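Local coordinates for cytochrome C (Marichromatium purpuratum 984, PDB 5LO9), which carries four c-type hemes and probably oxidises thiosulfate to tetrathionate, passing electrons from a thiosulfate-binding TsdA-type unit to a fused diheme TsdB-type cytochrome, at residues A[269-273]-A[416-420]; A[277-281]-A[341-346]; A[283-287]-A[419-423]; A[106-110]-A[120-124]. All coordinates share one frame; numbering follows the deposited sequence.

Following the chain from its N terminus, contact 4 comes first: it closes a short loop between helix 102-110 and the heme-attachment helix 121-125, complete before the other three begin. Contact 1 then joins the end of helix 256-269 to strand 418-421, spanning about 140 residues. Contact 2 lies wholly within that span, closing a smaller loop from 277-281 to 341-346. Contact 3 starts between the two arms of contact 2, at 283-287, and so crosses it before ending on the same strand as contact 1. Contacts 1 and 3 both meet the heme c of chain F, and Arg-123 of contact 4 touches Arg-269 and Phe-421, bringing the two diheme parts together.

Contact 1: residues A[269-273]-A[416-420]. With HEC (heme c), chain F.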
# COMPACT_ATOMS: atom_id res chain seq x y z
N ARG A 269 6.51 -18.28 2.47
CA ARG A 269 6.64 -19.72 2.32
C ARG A 269 7.21 -20.41 3.57
O ARG A 269 6.90 -21.58 3.83
CB ARG A 269 7.55 -19.98 1.10
CG ARG A 269 7.84 -21.43 0.76
CD ARG A 269 6.62 -22.16 0.25
NE ARG A 269 5.86 -22.80 1.32
CZ ARG A 269 4.83 -23.62 1.14
NH1 ARG A 269 4.40 -23.93 -0.08
NH2 ARG A 269 4.23 -24.11 2.20
N HIS A 270 8.04 -19.72 4.34
CA HIS A 270 8.70 -20.35 5.48
C HIS A 270 8.42 -19.56 6.74
O HIS A 270 9.30 -19.38 7.58
CB HIS A 270 10.20 -20.48 5.23
CG HIS A 270 10.53 -21.25 3.98
ND1 HIS A 270 10.60 -22.63 3.95
CD2 HIS A 270 10.78 -20.84 2.71
CE1 HIS A 270 10.91 -23.02 2.73
NE2 HIS A 270 11.02 -21.96 1.95
N THR A 271 7.16 -19.13 6.90
CA THR A 271 6.81 -18.18 7.94
C THR A 271 7.23 -18.68 9.32
O THR A 271 7.66 -17.89 10.18
CB THR A 271 5.30 -17.93 7.93
OG1 THR A 271 4.79 -17.96 6.59
CG2 THR A 271 5.03 -16.57 8.52
N ASN A 272 7.14 -19.98 9.54
CA ASN A 272 7.28 -20.53 10.87
C ASN A 272 8.73 -20.84 11.24
O ASN A 272 9.02 -21.06 12.42
CB ASN A 272 6.46 -21.81 10.99
CG ASN A 272 7.01 -22.91 10.14
OD1 ASN A 272 7.13 -22.77 8.94
ND2 ASN A 272 7.44 -23.97 10.78
N THR A 273 9.63 -20.85 10.26
CA THR A 273 11.02 -21.23 10.48
C THR A 273 12.03 -20.12 10.24
O THR A 273 13.16 -20.23 10.74
CB THR A 273 11.40 -22.40 9.57
OG1 THR A 273 11.38 -21.94 8.21
CG2 THR A 273 10.42 -23.49 9.73
N ASP A 416 12.16 -31.66 9.19
CA ASP A 416 13.26 -30.74 9.53
C ASP A 416 12.72 -29.35 9.90
O ASP A 416 13.28 -28.33 9.53
CB ASP A 416 14.28 -30.63 8.39
CG ASP A 416 15.00 -31.98 8.08
OD1 ASP A 416 15.55 -32.16 6.95
OD2 ASP A 416 15.02 -32.86 8.98
N GLY A 417 11.60 -29.33 10.63
CA GLY A 417 10.97 -28.09 11.04
C GLY A 417 10.08 -27.42 10.02
O GLY A 417 9.29 -26.55 10.40
N GLU A 418 10.18 -27.77 8.73
CA GLU A 418 9.33 -27.22 7.69
C GLU A 418 7.96 -27.87 7.67
O GLU A 418 7.82 -29.08 7.91
CB GLU A 418 9.97 -27.42 6.31
CG GLU A 418 11.34 -26.74 6.13
CD GLU A 418 11.36 -25.22 6.41
OE1 GLU A 418 10.42 -24.46 6.03
OE2 GLU A 418 12.35 -24.81 7.07
N VAL A 419 6.94 -27.08 7.37
CA VAL A 419 5.58 -27.59 7.28
C VAL A 419 5.40 -28.23 5.91
O VAL A 419 5.35 -27.53 4.90
CB VAL A 419 4.52 -26.50 7.47
CG1 VAL A 419 3.15 -27.15 7.54
CG2 VAL A 419 4.75 -25.68 8.73
N VAL A 420 5.21 -29.54 5.88
CA VAL A 420 4.86 -30.18 4.63
C VAL A 420 3.35 -30.24 4.48
O VAL A 420 2.81 -29.75 3.50
CB VAL A 420 5.45 -31.58 4.54
CG1 VAL A 420 5.02 -32.23 3.28
CG2 VAL A 420 6.94 -31.52 4.59
FE HEC F . -4.81 -30.36 2.19
CHA HEC F . -3.39 -27.23 2.83
CHB HEC F . -7.75 -29.43 3.82
CHC HEC F . -6.29 -33.31 1.15
CHD HEC F . -1.67 -31.56 1.10
NA HEC F . -5.46 -28.64 3.17
C1A HEC F . -4.75 -27.51 3.34
C2A HEC F . -5.51 -26.49 4.11
C3A HEC F . -6.78 -27.12 4.39
C4A HEC F . -6.64 -28.47 3.76
CMA HEC F . -7.94 -26.51 5.13
CAA HEC F . -5.13 -25.10 4.52
CBA HEC F . -5.26 -25.01 6.05
CGA HEC F . -3.95 -24.80 6.76
O1A HEC F . -2.92 -24.69 6.09
O2A HEC F . -3.99 -24.76 8.01
NB HEC F . -6.69 -31.20 2.44
C1B HEC F . -7.71 -30.70 3.11
C2B HEC F . -8.91 -31.58 3.08
C3B HEC F . -8.47 -32.72 2.28
C4B HEC F . -7.08 -32.36 1.93
CMB HEC F . -10.22 -31.35 3.73
CAB HEC F . -9.26 -33.95 1.88
CBB HEC F . -10.44 -33.47 1.08
NC HEC F . -4.11 -32.12 1.30
C1C HEC F . -4.85 -33.17 0.97
C2C HEC F . -4.07 -34.29 0.41
C3C HEC F . -2.71 -33.79 0.39
C4C HEC F . -2.85 -32.43 0.99
CMC HEC F . -4.59 -35.62 -0.02
CAC HEC F . -1.41 -34.44 -0.03
CBC HEC F . -1.36 -35.04 -1.39
ND HEC F . -2.90 -29.54 1.98
C1D HEC F . -1.80 -30.15 1.53
C2D HEC F . -0.63 -29.23 1.49
C3D HEC F . -1.15 -27.97 1.98
C4D HEC F . -2.56 -28.27 2.26
CMD HEC F . 0.76 -29.50 1.05
CAD HEC F . -0.37 -26.71 2.16
CBD HEC F . -0.20 -26.11 0.77
CGD HEC F . 1.18 -25.51 0.56
O1D HEC F . 2.07 -25.57 1.44
O2D HEC F . 1.43 -24.97 -0.52
O HOH W 1 6.19 -24.91 4.16
O HOH W 2 7.70 -24.35 6.58
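His-270 and Glu-418 make a histidine-carboxylate hydrogen bond, ND1 donating to OE1 over 2.8 Å. It is almost straight at 170°; OE1 lies in the imidazole plane but is met from above the carboxylate plane, and the two flat groups stand steeply to one another. A bend at chi2 (-56°) turns the glutamate's carboxylate toward the ring. Beside it, Asn-272 ND2 donates to the carbonyl O of Gly-417 at 3.2 Å. Glycine suits position 417, where at these backbone angles a side chain would collide with the preceding carbonyl O. Arg-269 faces another way: its guanidinium grips a propionate of the heme in chain F, NH2 to O1D at 2.7 Å and NH1 to O2D at 3.2 Å. Glu-418 and Val-419 belong to the second strand of the small antiparallel hairpin 413-415/418-421, so a heme-binding residue at the end of helix 256-269 is set against this hairpin. One water accepts from Val-419 N, and another bridges the carbonyl of Val-419 and, weakly, Arg-269 NH2. Thr-273 OG1 lies 3.2 Å from Glu-418 OE2, a weak bond at best. Farther out, the branched Val-419 lays CG2 against the amide of Asn-272, 3.8 Å from OD1.

Contact 2: residues A[277-281]-A[341-346]; sequences SAPHV and VSGQVP
His-280 holds the 341-346 loop through its ring, ND1 donating to the carbonyl O of Gln-344 at 3.1 Å and 151°. The acceptor lies in the imidazole plane, but the nitrogen stands well above the plane of the carbonyl, so the bond misses its lone-pair directions. With CG beside its own backbone N (chi1 -52°), the ring leans over to the facing loop and also offers a face to Pro-346. There the proline CA sits 3.8 Å from the ring centroid, close to the normal, a CH-pi contact, while Pro-346 CG packs 3.8 Å from His-280 CG. Proline fits this place because its compact, rigid ring sets CA and CG as aliphatic groups against the imidazole. Ser-342 meets the turn 278-280 instead. Its N donates to Pro-279 O at 3.0 Å, and chi1 of 88° places OG between backbone N and carbonyl carbon, where it accepts from Gln-344 N at 2.9 Å to make an ST turn. Gly-343, with positive phi, suits the bend within that turn. A water accepts from Val-341 N at 2.9 Å and donates to Ala-278 O. Substituting an alanine for His-280 would probably leave the Gln-344 carbonyl without this donor and open a gap over Pro-346. Chemically, the loops are joined mainly through main-chain carbonyls and one imidazole, with no ion pair between them; the bond to the Gln-344 carbonyl is consistent with a proton on ND1, so the link would not need a charged imidazole.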
# COMPACT_ATOMS: atom_id res chain seq x y z
N SER A 277 10.51 -14.05 11.11
CA SER A 277 9.07 -14.15 11.34
C SER A 277 8.73 -15.21 12.38
O SER A 277 7.68 -15.13 13.02
CB SER A 277 8.33 -14.42 10.02
OG SER A 277 8.87 -15.54 9.30
N ALA A 278 9.60 -16.19 12.58
CA ALA A 278 9.30 -17.28 13.48
C ALA A 278 8.98 -16.80 14.90
O ALA A 278 8.07 -17.37 15.53
CB ALA A 278 10.49 -18.25 13.44
N PRO A 279 9.65 -15.79 15.43
CA PRO A 279 9.31 -15.33 16.78
C PRO A 279 7.90 -14.77 16.91
O PRO A 279 7.47 -14.51 18.04
CB PRO A 279 10.37 -14.24 17.05
CG PRO A 279 11.46 -14.49 16.09
CD PRO A 279 10.78 -15.04 14.87
N HIS A 280 7.20 -14.54 15.80
CA HIS A 280 5.83 -14.03 15.82
C HIS A 280 4.83 -15.09 15.38
O HIS A 280 3.65 -14.77 15.24
CB HIS A 280 5.70 -12.79 14.93
CG HIS A 280 6.71 -11.72 15.23
ND1 HIS A 280 6.54 -10.80 16.25
CD2 HIS A 280 7.94 -11.48 14.71
CE1 HIS A 280 7.60 -10.02 16.30
NE2 HIS A 280 8.47 -10.41 15.39
N VAL A 281 5.27 -16.34 15.18
CA VAL A 281 4.41 -17.44 14.75
C VAL A 281 4.31 -18.42 15.91
O VAL A 281 5.33 -18.92 16.40
CB VAL A 281 4.95 -18.13 13.49
CG1 VAL A 281 4.14 -19.41 13.17
CG2 VAL A 281 4.90 -17.16 12.29
N VAL A 341 6.88 -17.05 20.74
CA VAL A 341 7.90 -16.65 21.70
C VAL A 341 7.72 -15.19 22.07
O VAL A 341 7.70 -14.82 23.25
CB VAL A 341 9.29 -16.91 21.10
CG1 VAL A 341 10.29 -16.06 21.73
CG2 VAL A 341 9.64 -18.33 21.32
N SER A 342 7.59 -14.33 21.06
CA SER A 342 7.39 -12.90 21.28
C SER A 342 6.02 -12.58 21.84
O SER A 342 5.83 -11.50 22.40
CB SER A 342 7.54 -12.15 19.97
OG SER A 342 6.28 -12.13 19.33
N GLY A 343 5.06 -13.46 21.65
CA GLY A 343 3.70 -13.20 22.05
C GLY A 343 2.94 -12.19 21.22
O GLY A 343 1.74 -12.00 21.48
N GLN A 344 3.56 -11.61 20.19
CA GLN A 344 3.04 -10.42 19.51
C GLN A 344 3.01 -10.60 18.01
O GLN A 344 3.78 -11.38 17.45
CB GLN A 344 3.90 -9.20 19.74
CG GLN A 344 4.00 -8.67 21.14
CD GLN A 344 5.21 -7.76 21.24
OE1 GLN A 344 5.27 -6.73 20.54
NE2 GLN A 344 6.21 -8.15 22.06
N VAL A 345 2.18 -9.81 17.35
CA VAL A 345 2.28 -9.76 15.89
C VAL A 345 3.50 -8.93 15.54
O VAL A 345 4.05 -8.23 16.39
CB VAL A 345 1.02 -9.19 15.21
CG1 VAL A 345 -0.20 -9.87 15.67
CG2 VAL A 345 0.91 -7.73 15.43
N PRO A 346 3.99 -9.01 14.32
CA PRO A 346 5.22 -8.29 13.99
C PRO A 346 4.98 -6.80 13.96
O PRO A 346 3.87 -6.34 13.65
CB PRO A 346 5.58 -8.82 12.60
CG PRO A 346 4.75 -10.01 12.42
CD PRO A 346 3.51 -9.83 13.20
O HOH W 3 7.71 -18.39 18.25

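Contact 3: residues A[283-287]-A[419-423]; sequences NDQTC and VVFPP. With HEC (heme c), chain F.
Asp-284 and Gln-285 pass Val-419 and Pro-422 with CA atoms 6.6 Å and 6.1 Å apart, but no hydrogen bond joins the two segments. The 419-423 chain turns a corner at Val-420, which with Phe-421 faces Leu-413 in a classic beta bulge. In place of hydrogen bonds there is packing round the Asp-284 carbonyl: its O lies 3.5 Å from Val-419 CG2 and 3.4 Å from Pro-423 CD. The Asp-284 carboxylate itself pairs with Arg-428. Gln-285 starts away from the facing chain, but a bend at chi2 (-69°) brings its amide back beside Pro-423, where NE2 points at propionate O2A of the heme in chain F; the modelled bond is doubtfully short. A long amide suits this place, being able to donate to the propionate without adding charge. Pro-422 lays its ring on the same heme, CD 3.5 Å from C3D, and Phe-421 CD1 comes within 3.6 Å of CHD. These nonpolar residues line the heme pocket, and the Pro-422 carbonyl hydrogen-bonds to His-406, an axial ligand of that iron, as in other c-type cytochromes. Around them, strand 413-415 packs on Asp-284 and Val-419, while Thr-286 and Cys-287, the latter covalently linked to the neighbouring heme, rest on helix 256-269.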
# COMPACT_ATOMS: atom_id res chain seq x y z
N ASN A 283 2.33 -21.28 15.91
CA ASN A 283 1.86 -22.58 15.52
C ASN A 283 2.75 -23.07 14.39
O ASN A 283 3.85 -22.54 14.18
CB ASN A 283 0.37 -22.54 15.15
CG ASN A 283 0.09 -21.61 14.02
OD1 ASN A 283 0.98 -21.24 13.26
ND2 ASN A 283 -1.19 -21.28 13.84
N ASP A 284 2.26 -24.10 13.69
CA ASP A 284 2.98 -24.79 12.63
C ASP A 284 2.26 -24.56 11.30
O ASP A 284 1.82 -25.50 10.64
CB ASP A 284 3.14 -26.27 12.96
CG ASP A 284 4.12 -26.51 14.13
OD1 ASP A 284 5.05 -25.69 14.30
OD2 ASP A 284 3.99 -27.54 14.83
N GLN A 285 2.22 -23.30 10.89
CA GLN A 285 1.54 -22.86 9.69
C GLN A 285 2.50 -21.98 8.89
O GLN A 285 3.52 -21.53 9.41
CB GLN A 285 0.29 -22.06 10.04
CG GLN A 285 -0.69 -22.82 10.90
CD GLN A 285 -1.41 -23.98 10.22
OE1 GLN A 285 -1.49 -25.08 10.78
NE2 GLN A 285 -1.99 -23.74 9.06
N THR A 286 2.16 -21.77 7.62
CA THR A 286 2.78 -20.74 6.80
C THR A 286 1.69 -20.09 5.97
O THR A 286 0.64 -20.69 5.70
CB THR A 286 3.86 -21.27 5.85
OG1 THR A 286 3.25 -22.09 4.84
CG2 THR A 286 4.96 -22.06 6.58
N CYS A 287 1.97 -18.87 5.52
CA CYS A 287 1.03 -18.15 4.66
C CYS A 287 0.72 -18.99 3.44
O CYS A 287 -0.43 -19.04 2.97
CB CYS A 287 1.63 -16.80 4.21
SG CYS A 287 2.44 -15.70 5.44
N VAL A 419 6.94 -27.08 7.37
CA VAL A 419 5.58 -27.59 7.28
C VAL A 419 5.40 -28.23 5.91
O VAL A 419 5.35 -27.53 4.90
CB VAL A 419 4.52 -26.50 7.47
CG1 VAL A 419 3.15 -27.15 7.54
CG2 VAL A 419 4.75 -25.68 8.73
N VAL A 420 5.21 -29.54 5.88
CA VAL A 420 4.86 -30.18 4.63
C VAL A 420 3.35 -30.24 4.48
O VAL A 420 2.81 -29.75 3.50
CB VAL A 420 5.45 -31.58 4.54
CG1 VAL A 420 5.02 -32.23 3.28
CG2 VAL A 420 6.94 -31.52 4.59
N PHE A 421 2.67 -30.82 5.46
CA PHE A 421 1.21 -30.93 5.46
C PHE A 421 0.70 -30.24 6.70
O PHE A 421 1.00 -30.68 7.83
CB PHE A 421 0.75 -32.38 5.42
CG PHE A 421 1.36 -33.14 4.31
CD1 PHE A 421 1.22 -32.69 3.01
CD2 PHE A 421 2.09 -34.30 4.55
CE1 PHE A 421 1.79 -33.36 1.96
CE2 PHE A 421 2.70 -34.99 3.49
CZ PHE A 421 2.54 -34.53 2.19
N PRO A 422 -0.02 -29.13 6.57
CA PRO A 422 -0.38 -28.35 7.73
C PRO A 422 -1.31 -29.12 8.64
O PRO A 422 -2.25 -29.77 8.18
CB PRO A 422 -1.10 -27.13 7.12
CG PRO A 422 -0.63 -27.06 5.75
CD PRO A 422 -0.39 -28.45 5.32
N PRO A 423 -1.09 -29.01 9.95
CA PRO A 423 -2.10 -29.41 10.95
C PRO A 423 -3.40 -28.66 10.76
O PRO A 423 -3.41 -27.44 10.63
CB PRO A 423 -1.45 -29.00 12.28
CG PRO A 423 -0.05 -28.77 12.00
CD PRO A 423 0.10 -28.41 10.56
FE HEC F . -4.81 -30.36 2.19
CHA HEC F . -3.39 -27.23 2.83
CHB HEC F . -7.75 -29.43 3.82
CHC HEC F . -6.29 -33.31 1.15
CHD HEC F . -1.67 -31.56 1.10
NA HEC F . -5.46 -28.64 3.17
C1A HEC F . -4.75 -27.51 3.34
C2A HEC F . -5.51 -26.49 4.11
C3A HEC F . -6.78 -27.12 4.39
C4A HEC F . -6.64 -28.47 3.76
CMA HEC F . -7.94 -26.51 5.13
CAA HEC F . -5.13 -25.10 4.52
CBA HEC F . -5.26 -25.01 6.05
CGA HEC F . -3.95 -24.80 6.76
O1A HEC F . -2.92 -24.69 6.09
O2A HEC F . -3.99 -24.76 8.01
NB HEC F . -6.69 -31.20 2.44
C1B HEC F . -7.71 -30.70 3.11
C2B HEC F . -8.91 -31.58 3.08
C3B HEC F . -8.47 -32.72 2.28
C4B HEC F . -7.08 -32.36 1.93
CMB HEC F . -10.22 -31.35 3.73
CAB HEC F . -9.26 -33.95 1.88
CBB HEC F . -10.44 -33.47 1.08
NC HEC F . -4.11 -32.12 1.30
C1C HEC F . -4.85 -33.17 0.97
C2C HEC F . -4.07 -34.29 0.41
C3C HEC F . -2.71 -33.79 0.39
C4C HEC F . -2.85 -32.43 0.99
CMC HEC F . -4.59 -35.62 -0.02
CAC HEC F . -1.41 -34.44 -0.03
CBC HEC F . -1.36 -35.04 -1.39
ND HEC F . -2.90 -29.54 1.98
C1D HEC F . -1.80 -30.15 1.53
C2D HEC F . -0.63 -29.23 1.49
C3D HEC F . -1.15 -27.97 1.98
C4D HEC F . -2.56 -28.27 2.26
CMD HEC F . 0.76 -29.50 1.05
CAD HEC F . -0.37 -26.71 2.16
CBD HEC F . -0.20 -26.11 0.77
CGD HEC F . 1.18 -25.51 0.56
O1D HEC F . 2.07 -25.57 1.44
O2D HEC F . 1.43 -24.97 -0.52

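Contact 4: residues A[106-110]-A[120-124]. With HEC (heme c), chain D.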
# COMPACT_ATOMS: atom_id res chain seq x y z
N ALA A 106 12.64 -25.55 -11.57
CA ALA A 106 11.37 -24.86 -11.51
C ALA A 106 10.28 -25.81 -11.08
O ALA A 106 9.54 -25.54 -10.13
CB ALA A 106 11.04 -24.21 -12.83
N LEU A 107 10.16 -26.95 -11.77
CA LEU A 107 9.12 -27.92 -11.43
C LEU A 107 9.35 -28.51 -10.04
O LEU A 107 8.40 -28.70 -9.27
CB LEU A 107 9.06 -29.02 -12.50
CG LEU A 107 8.40 -28.62 -13.82
CD1 LEU A 107 8.59 -29.71 -14.87
CD2 LEU A 107 6.91 -28.30 -13.67
N ALA A 108 10.61 -28.80 -9.69
CA ALA A 108 10.86 -29.47 -8.42
C ALA A 108 10.38 -28.64 -7.26
O ALA A 108 9.85 -29.18 -6.29
CB ALA A 108 12.35 -29.80 -8.25
N GLU A 109 10.57 -27.32 -7.33
CA GLU A 109 10.44 -26.44 -6.17
C GLU A 109 9.22 -25.54 -6.20
O GLU A 109 8.72 -25.18 -5.11
CB GLU A 109 11.70 -25.56 -6.04
CG GLU A 109 13.06 -26.35 -5.95
CD GLU A 109 13.31 -27.01 -4.58
OE1 GLU A 109 12.46 -26.84 -3.64
OE2 GLU A 109 14.39 -27.67 -4.45
N THR A 110 8.69 -25.22 -7.39
CA THR A 110 7.51 -24.39 -7.57
C THR A 110 6.43 -24.98 -8.48
O THR A 110 5.37 -24.37 -8.62
CB THR A 110 7.91 -23.02 -8.17
OG1 THR A 110 8.32 -23.17 -9.55
CG2 THR A 110 9.01 -22.46 -7.38
N ALA A 120 4.54 -28.45 -6.86
CA ALA A 120 5.96 -28.77 -6.83
C ALA A 120 6.21 -30.18 -6.29
O ALA A 120 5.53 -30.66 -5.38
CB ALA A 120 6.72 -27.78 -5.95
N CYS A 121 7.24 -30.82 -6.82
CA CYS A 121 7.57 -32.14 -6.30
C CYS A 121 7.78 -32.07 -4.79
O CYS A 121 7.37 -32.97 -4.05
CB CYS A 121 8.80 -32.70 -7.01
SG CYS A 121 8.76 -32.54 -8.82
N VAL A 122 8.40 -30.99 -4.31
CA VAL A 122 8.73 -30.91 -2.89
C VAL A 122 7.51 -30.68 -2.02
O VAL A 122 7.59 -30.84 -0.80
CB VAL A 122 9.78 -29.82 -2.60
CG1 VAL A 122 11.07 -30.08 -3.32
CG2 VAL A 122 9.27 -28.44 -3.01
N ARG A 123 6.38 -30.35 -2.61
CA ARG A 123 5.18 -30.14 -1.82
C ARG A 123 4.69 -31.45 -1.18
O ARG A 123 4.02 -31.41 -0.15
CB ARG A 123 4.11 -29.51 -2.69
CG ARG A 123 3.08 -28.76 -1.95
CD ARG A 123 3.71 -27.67 -1.02
NE ARG A 123 4.60 -26.86 -1.83
CZ ARG A 123 5.80 -26.42 -1.49
NH1 ARG A 123 6.34 -26.70 -0.31
NH2 ARG A 123 6.47 -25.67 -2.37
N CYS A 124 4.95 -32.59 -1.82
CA CYS A 124 4.69 -33.91 -1.26
C CYS A 124 5.96 -34.63 -0.85
O CYS A 124 5.91 -35.45 0.07
CB CYS A 124 3.97 -34.81 -2.28
SG CYS A 124 2.28 -34.41 -2.84
FE HEC D . 6.14 -38.24 -6.46
CHA HEC D . 6.87 -41.53 -5.56
CHB HEC D . 8.87 -38.25 -8.66
CHC HEC D . 5.52 -34.90 -7.26
CHD HEC D . 3.27 -38.32 -4.48
NA HEC D . 7.60 -39.64 -6.99
C1A HEC D . 7.72 -40.87 -6.52
C2A HEC D . 8.84 -41.63 -7.11
C3A HEC D . 9.43 -40.67 -8.05
C4A HEC D . 8.57 -39.46 -7.89
CMA HEC D . 10.61 -40.90 -8.94
CAA HEC D . 9.31 -43.04 -6.85
CBA HEC D . 10.35 -43.02 -5.75
CGA HEC D . 10.90 -44.41 -5.51
O1A HEC D . 11.62 -44.60 -4.50
O2A HEC D . 10.63 -45.31 -6.33
NB HEC D . 7.03 -36.84 -7.72
C1B HEC D . 8.09 -37.02 -8.51
C2B HEC D . 8.46 -35.81 -9.28
C3B HEC D . 7.45 -34.83 -8.87
C4B HEC D . 6.63 -35.58 -7.91
CMB HEC D . 9.60 -35.66 -10.26
CAB HEC D . 7.28 -33.39 -9.28
CBB HEC D . 7.16 -33.29 -10.77
NC HEC D . 4.67 -36.86 -5.96
C1C HEC D . 4.61 -35.59 -6.35
C2C HEC D . 3.45 -34.86 -5.80
C3C HEC D . 2.75 -35.87 -4.99
C4C HEC D . 3.62 -37.07 -5.17
CMC HEC D . 3.10 -33.43 -6.08
CAC HEC D . 1.53 -35.77 -4.11
CBC HEC D . 0.34 -34.99 -4.60
ND HEC D . 5.24 -39.66 -5.24
C1D HEC D . 4.11 -39.52 -4.57
C2D HEC D . 3.73 -40.73 -3.81
C3D HEC D . 4.78 -41.68 -4.10
C4D HEC D . 5.67 -40.90 -5.01
CMD HEC D . 2.54 -40.94 -2.96
CAD HEC D . 4.89 -43.10 -3.59
CBD HEC D . 4.30 -44.10 -4.59
CGD HEC D . 4.15 -45.48 -3.97
O1D HEC D . 4.48 -46.44 -4.71
O2D HEC D . 3.73 -45.62 -2.79
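Ala-120 sets its CB against the backbone of Glu-109, 3.4 Å from the carbonyl carbon, and its CA makes a CH···O contact with Leu-107 O. A small side chain is suited to such close approach to the last turn of helix 102-110. Cys-121 N donates weakly to Leu-107 O at 3.4 Å, while SG is bonded covalently to CAB of the heme in chain D. Val-122 N follows with a sounder bond to Ala-108 O, 3.0 Å long and nearly in line with the carbonyl. Thus the carbonyls at the end of one helix receive the N-H groups at the start of the next. With CG1 anti to its carbonyl carbon (chi1 -61°) and CG2 between backbone N and carbonyl carbon, both methyls of Val-122 lie beside Ala-108 O, CG1 at 3.3 Å, and also touch Glu-109 OE1. The other carboxylate oxygen of Glu-109 is held by Tyr-185 of helix 176-187. An alanine replacing Val-122 would probably open a gap beside Ala-108 O and leave Glu-109 OE1 without the two methyls that cover it on this side, though Tyr-185 would still hold OE2. Residues 121-125 form the CXXCH heme-attachment motif of c-type cytochromes, with His-125 as axial ligand. Arg-123, bent at chi2 and chi3, curls back until NH2 is 3.6 Å from Glu-109 O; its guanidinium also lies close to that of Arg-269, next to a second heme. Cys-124 supplies the second thioether of the motif, its SG covalently bonded to CAC of the chain D heme at 2.0 Å.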